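Local coordinates for 401aa long hypothetical glucose-1-phosphate thymidylyltransferase (Sulfolobus tokodaii, PDB 2GGO), which is a bifunctional enzyme of UDP-N-acetylglucosamine and UDP-N-acetylgalactosamine synthesis, in which it transfers nucleotidyl and probably acetyl groups, at residues L114-V124 with H195-W206. Numbering follows the deposited sequence.
Sequences LKENAIIGVKV and HRVKVIEYEGYW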
loop_
_atom_site.group_PDB
_atom_site.type_symbol
_atom_site.label_atom_id
_atom_site.label_comp_id
_atom_site.label_asym_id
_atom_site.label_seq_id
_atom_site.Cartn_x
_atom_site.Cartn_y
_atom_site.Cartn_z
ATOM N N LEU A 114 28.709 0.345 0.269
ATOM C CA LEU A 114 29.326 0.265 1.605
ATOM C C LEU A 114 29.742 -1.163 1.874
ATOM O O LEU A 114 28.997 -2.096 1.542
ATOM C CB LEU A 114 28.337 0.686 2.702
ATOM C CG LEU A 114 27.690 2.062 2.684
ATOM C CD1 LEU A 114 26.827 2.261 3.873
ATOM C CD2 LEU A 114 28.732 3.100 2.675
ATOM N N LYS A 115 30.905 -1.331 2.521
ATOM C CA LYS A 115 31.420 -2.626 2.888
ATOM C C LYS A 115 30.747 -3.076 4.155
ATOM O O LYS A 115 30.511 -4.274 4.345
ATOM C CB LYS A 115 32.924 -2.537 3.111
ATOM C CG LYS A 115 33.563 -3.792 3.709
ATOM C CD LYS A 115 34.701 -4.342 2.837
ATOM C CE LYS A 115 35.257 -5.677 3.405
ATOM N NZ LYS A 115 34.204 -6.723 3.723
ATOM N N GLU A 116 30.460 -2.117 5.031
ATOM C CA GLU A 116 29.853 -2.439 6.318
ATOM C C GLU A 116 28.352 -2.686 6.202
ATOM O O GLU A 116 27.712 -2.313 5.203
ATOM C CB GLU A 116 30.099 -1.338 7.349
ATOM C CG GLU A 116 31.321 -0.484 7.085
ATOM C CD GLU A 116 30.940 0.856 6.526
ATOM O OE1 GLU A 116 31.576 1.352 5.549
ATOM O OE2 GLU A 116 29.974 1.414 7.088
ATOM N N ASN A 117 27.810 -3.335 7.231
ATOM C CA ASN A 117 26.379 -3.457 7.406
ATOM C C ASN A 117 25.798 -2.078 7.638
ATOM O O ASN A 117 26.248 -1.360 8.525
ATOM C CB ASN A 117 26.078 -4.341 8.595
ATOM C CG ASN A 117 26.545 -5.759 8.398
ATOM O OD1 ASN A 117 25.872 -6.556 7.781
ATOM N ND2 ASN A 117 27.703 -6.091 8.956
ATOM N N ALA A 118 24.799 -1.697 6.841
ATOM C CA ALA A 118 24.116 -0.406 7.028
ATOM C C ALA A 118 22.571 -0.529 7.074
ATOM O O ALA A 118 22.004 -1.573 6.760
ATOM C CB ALA A 118 24.563 0.607 5.953
ATOM N N ILE A 119 21.913 0.560 7.444
ATOM C CA ILE A 119 20.486 0.565 7.683
ATOM C C ILE A 119 19.963 1.962 7.438
ATOM O O ILE A 119 20.622 2.935 7.776
ATOM C CB ILE A 119 20.220 0.059 9.110
ATOM C CG1 ILE A 119 19.744 -1.385 9.059
ATOM C CG2 ILE A 119 19.267 0.947 9.924
ATOM C CD1 ILE A 119 19.277 -1.866 10.371
ATOM N N ILE A 120 18.802 2.061 6.790
ATOM C CA ILE A 120 18.184 3.368 6.527
ATOM C C ILE A 120 17.200 3.718 7.635
ATOM O O ILE A 120 16.490 2.862 8.145
ATOM C CB ILE A 120 17.608 3.476 5.095
ATOM C CG1 ILE A 120 18.781 3.431 4.105
ATOM C CG2 ILE A 120 16.818 4.776 4.905
ATOM C CD1 ILE A 120 18.418 3.237 2.657
ATOM N N GLY A 121 17.232 4.979 8.040
ATOM C CA GLY A 121 16.350 5.507 9.055
ATOM C C GLY A 121 15.673 6.746 8.525
ATOM O O GLY A 121 16.270 7.554 7.803
ATOM N N VAL A 122 14.408 6.879 8.873
ATOM C CA VAL A 122 13.591 7.965 8.384
ATOM C C VAL A 122 12.964 8.652 9.599
ATOM O O VAL A 122 12.650 8.000 10.605
ATOM C CB VAL A 122 12.514 7.447 7.353
ATOM C CG1 VAL A 122 11.615 6.381 7.959
ATOM C CG2 VAL A 122 11.693 8.592 6.770
ATOM N N LYS A 123 12.822 9.971 9.515
ATOM C CA LYS A 123 12.173 10.720 10.584
ATOM C C LYS A 123 10.647 10.826 10.384
ATOM O O LYS A 123 10.156 11.459 9.430
ATOM C CB LYS A 123 12.841 12.082 10.795
ATOM C CG LYS A 123 14.243 12.019 11.437
ATOM C CD LYS A 123 14.651 13.406 11.908
ATOM C CE LYS A 123 16.103 13.722 11.594
ATOM N NZ LYS A 123 16.211 15.062 10.893
ATOM N N VAL A 124 9.924 10.151 11.287
ATOM C CA VAL A 124 8.455 10.198 11.369
ATOM C C VAL A 124 7.999 11.007 12.585
ATOM O O VAL A 124 8.620 10.937 13.657
ATOM C CB VAL A 124 7.783 8.785 11.418
ATOM C CG1 VAL A 124 8.096 7.997 10.159
ATOM C CG2 VAL A 124 8.165 8.013 12.664
ATOM N N HIS A 195 29.561 -5.580 15.592
ATOM C CA HIS A 195 29.773 -4.923 14.316
ATOM C C HIS A 195 29.224 -3.516 14.288
ATOM O O HIS A 195 28.212 -3.191 14.934
ATOM C CB HIS A 195 29.165 -5.735 13.182
ATOM C CG HIS A 195 29.861 -7.032 12.939
ATOM N ND1 HIS A 195 29.519 -8.194 13.599
ATOM C CD2 HIS A 195 30.885 -7.353 12.114
ATOM C CE1 HIS A 195 30.302 -9.176 13.189
ATOM N NE2 HIS A 195 31.136 -8.692 12.284
ATOM N N ARG A 196 29.924 -2.692 13.519
ATOM C CA ARG A 196 29.524 -1.335 13.227
ATOM C C ARG A 196 28.468 -1.401 12.115
ATOM O O ARG A 196 28.730 -1.904 11.009
ATOM C CB ARG A 196 30.770 -0.548 12.828
ATOM C CG ARG A 196 30.600 0.550 11.833
ATOM C CD ARG A 196 31.863 0.602 10.989
ATOM N NE ARG A 196 31.915 1.797 10.160
ATOM C CZ ARG A 196 32.234 3.007 10.613
ATOM N NH1 ARG A 196 32.535 3.197 11.899
ATOM N NH2 ARG A 196 32.251 4.036 9.776
ATOM N N VAL A 197 27.265 -0.929 12.454
ATOM C CA VAL A 197 26.107 -0.905 11.562
ATOM C C VAL A 197 25.757 0.559 11.274
ATOM O O VAL A 197 25.117 1.203 12.102
ATOM C CB VAL A 197 24.906 -1.609 12.228
ATOM C CG1 VAL A 197 23.773 -1.789 11.251
ATOM C CG2 VAL A 197 25.314 -2.945 12.761
ATOM N N LYS A 198 26.202 1.091 10.130
ATOM C CA LYS A 198 25.942 2.494 9.739
ATOM C C LYS A 198 24.456 2.819 9.750
ATOM O O LYS A 198 23.613 1.933 9.706
ATOM C CB LYS A 198 26.473 2.777 8.333
ATOM C CG LYS A 198 27.922 3.188 8.241
ATOM C CD LYS A 198 28.235 3.870 6.882
ATOM C CE LYS A 198 27.609 5.280 6.762
ATOM N NZ LYS A 198 28.017 6.010 5.517
ATOM N N VAL A 199 24.133 4.092 9.822
ATOM C CA VAL A 199 22.753 4.509 9.721
ATOM C C VAL A 199 22.744 5.703 8.775
ATOM O O VAL A 199 23.318 6.763 9.091
ATOM C CB VAL A 199 22.104 4.836 11.117
ATOM C CG1 VAL A 199 20.913 5.765 10.982
ATOM C CG2 VAL A 199 21.667 3.569 11.834
ATOM N N ILE A 200 22.133 5.499 7.600
ATOM C CA ILE A 200 21.861 6.582 6.643
ATOM C C ILE A 200 20.448 7.100 6.915
ATOM O O ILE A 200 19.520 6.319 7.143
ATOM C CB ILE A 200 21.934 6.128 5.155
ATOM C CG1 ILE A 200 22.898 4.953 4.955
ATOM C CG2 ILE A 200 22.211 7.327 4.217
ATOM C CD1 ILE A 200 24.338 5.233 5.274
ATOM N N GLU A 201 20.302 8.418 6.905
ATOM C CA GLU A 201 19.019 9.027 7.147
ATOM C C GLU A 201 18.351 9.224 5.797
ATOM O O GLU A 201 18.912 9.890 4.904
ATOM C CB GLU A 201 19.171 10.360 7.884
ATOM C CG GLU A 201 17.906 10.826 8.623
ATOM C CD GLU A 201 17.828 12.349 8.785
ATOM O OE1 GLU A 201 18.888 13.012 8.939
ATOM O OE2 GLU A 201 16.693 12.889 8.751
ATOM N N TYR A 202 17.169 8.615 5.648
ATOM C CA TYR A 202 16.355 8.769 4.446
ATOM C C TYR A 202 15.835 10.197 4.316
ATOM O O TYR A 202 15.306 10.751 5.287
ATOM C CB TYR A 202 15.183 7.782 4.458
ATOM C CG TYR A 202 14.423 7.812 3.161
ATOM C CD1 TYR A 202 14.985 7.291 1.996
ATOM C CD2 TYR A 202 13.166 8.391 3.078
ATOM C CE1 TYR A 202 14.310 7.334 0.786
ATOM C CE2 TYR A 202 12.483 8.430 1.869
ATOM C CZ TYR A 202 13.064 7.900 0.734
ATOM O OH TYR A 202 12.407 7.936 -0.462
ATOM N N GLU A 203 15.957 10.804 3.135
ATOM C CA GLU A 203 15.497 12.191 3.033
ATOM C C GLU A 203 14.106 12.524 2.404
ATOM O O GLU A 203 13.324 13.270 3.036
ATOM C CB GLU A 203 16.632 13.159 2.665
ATOM C CG GLU A 203 17.567 13.357 3.917
ATOM C CD GLU A 203 18.141 14.761 4.071
ATOM O OE1 GLU A 203 17.782 15.443 5.065
ATOM O OE2 GLU A 203 18.954 15.175 3.207
ATOM N N GLY A 204 13.785 11.968 1.228
ATOM C CA GLY A 204 12.435 12.138 0.638
ATOM C C GLY A 204 11.212 11.515 1.354
ATOM O O GLY A 204 11.110 11.489 2.593
ATOM N N TYR A 205 10.285 10.985 0.555
ATOM C CA TYR A 205 9.028 10.367 1.039
ATOM C C TYR A 205 9.102 8.839 1.295
ATOM O O TYR A 205 9.577 8.068 0.468
ATOM C CB TYR A 205 7.890 10.736 0.066
ATOM C CG TYR A 205 6.482 10.237 0.405
ATOM C CD1 TYR A 205 5.667 10.927 1.315
ATOM C CD2 TYR A 205 5.941 9.099 -0.236
ATOM C CE1 TYR A 205 4.365 10.478 1.599
ATOM C CE2 TYR A 205 4.632 8.651 0.045
ATOM C CZ TYR A 205 3.861 9.348 0.954
ATOM O OH TYR A 205 2.590 8.909 1.250
ATOM N N TRP A 206 8.627 8.458 2.472
ATOM C CA TRP A 206 8.517 7.102 2.948
ATOM C C TRP A 206 7.074 6.879 3.495
ATOM O O TRP A 206 6.497 7.756 4.119
ATOM C CB TRP A 206 9.530 6.899 4.070
ATOM C CG TRP A 206 9.656 5.474 4.617
ATOM C CD1 TRP A 206 10.418 4.465 4.099
ATOM C CD2 TRP A 206 9.019 4.923 5.790
ATOM N NE1 TRP A 206 10.300 3.324 4.872
ATOM C CE2 TRP A 206 9.443 3.580 5.909
ATOM C CE3 TRP A 206 8.121 5.435 6.748
ATOM C CZ2 TRP A 206 8.997 2.736 6.939
ATOM C CZ3 TRP A 206 7.687 4.594 7.779
ATOM C CH2 TRP A 206 8.115 3.263 7.854
HETATM O O HOH W 1 29.047 -4.099 9.843
#
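Val122 lays one methyl on the indole of Trp206 and turns the other to Tyr202. Its CG1 sits between the backbone N and the carbonyl carbon (chi1 58°), which sets it over one face of the indole, 4.0 Å from the centroid of the six-membered ring, as a CH-pi contact. Val122 CG2 meets the edge of the Tyr202 ring, 4.0 Å from Tyr202 CD2.

At the far end, Lys198 puts its CB 3.7 Å from Ala118 CB, while its CD lies 3.7 Å from Leu114 CD1, the two side chains crossing at about a right angle. The chain bends at chi3, and the ammonium has no charge contact with Glu116, whose OE2 makes a long salt bridge to Arg196 NE. Next door, a water links Asn117 N and ND2 to Arg196 O; Asn117 OD1 goes to Asn164 N.

Between these ends the strands run parallel, twisted by 28°. Pairing is tighter toward Gly121, whose N bonds to Ile200 O at 2.8 Å with an N-H...O angle of 160°; the Ile119 N bond to Lys198 O is weak. Beyond, Glu201 OE2 takes Lys123 NZ in a salt bridge of 3.1 Å. A leucine in place of Glu201 would probably leave the Lys123 ammonium without its mate and its bent chain loose to swing.

Trp206 NE1 bonds to Ala158 O, and its side chain lies about 7 Å from that of Tyr97, which probably binds N-acetylglucosamine 1-phosphate. Strand 197-201 is one of the two outermost strands of the mixed sheet of the nucleotidyltransferase domain, and 155-164 flanks 117-123 antiparallel on the other side. Helix 106-111 packs on Ala118, Ile120 and Ile200, helix 184-194 on Asn117, Ile119 and Val197.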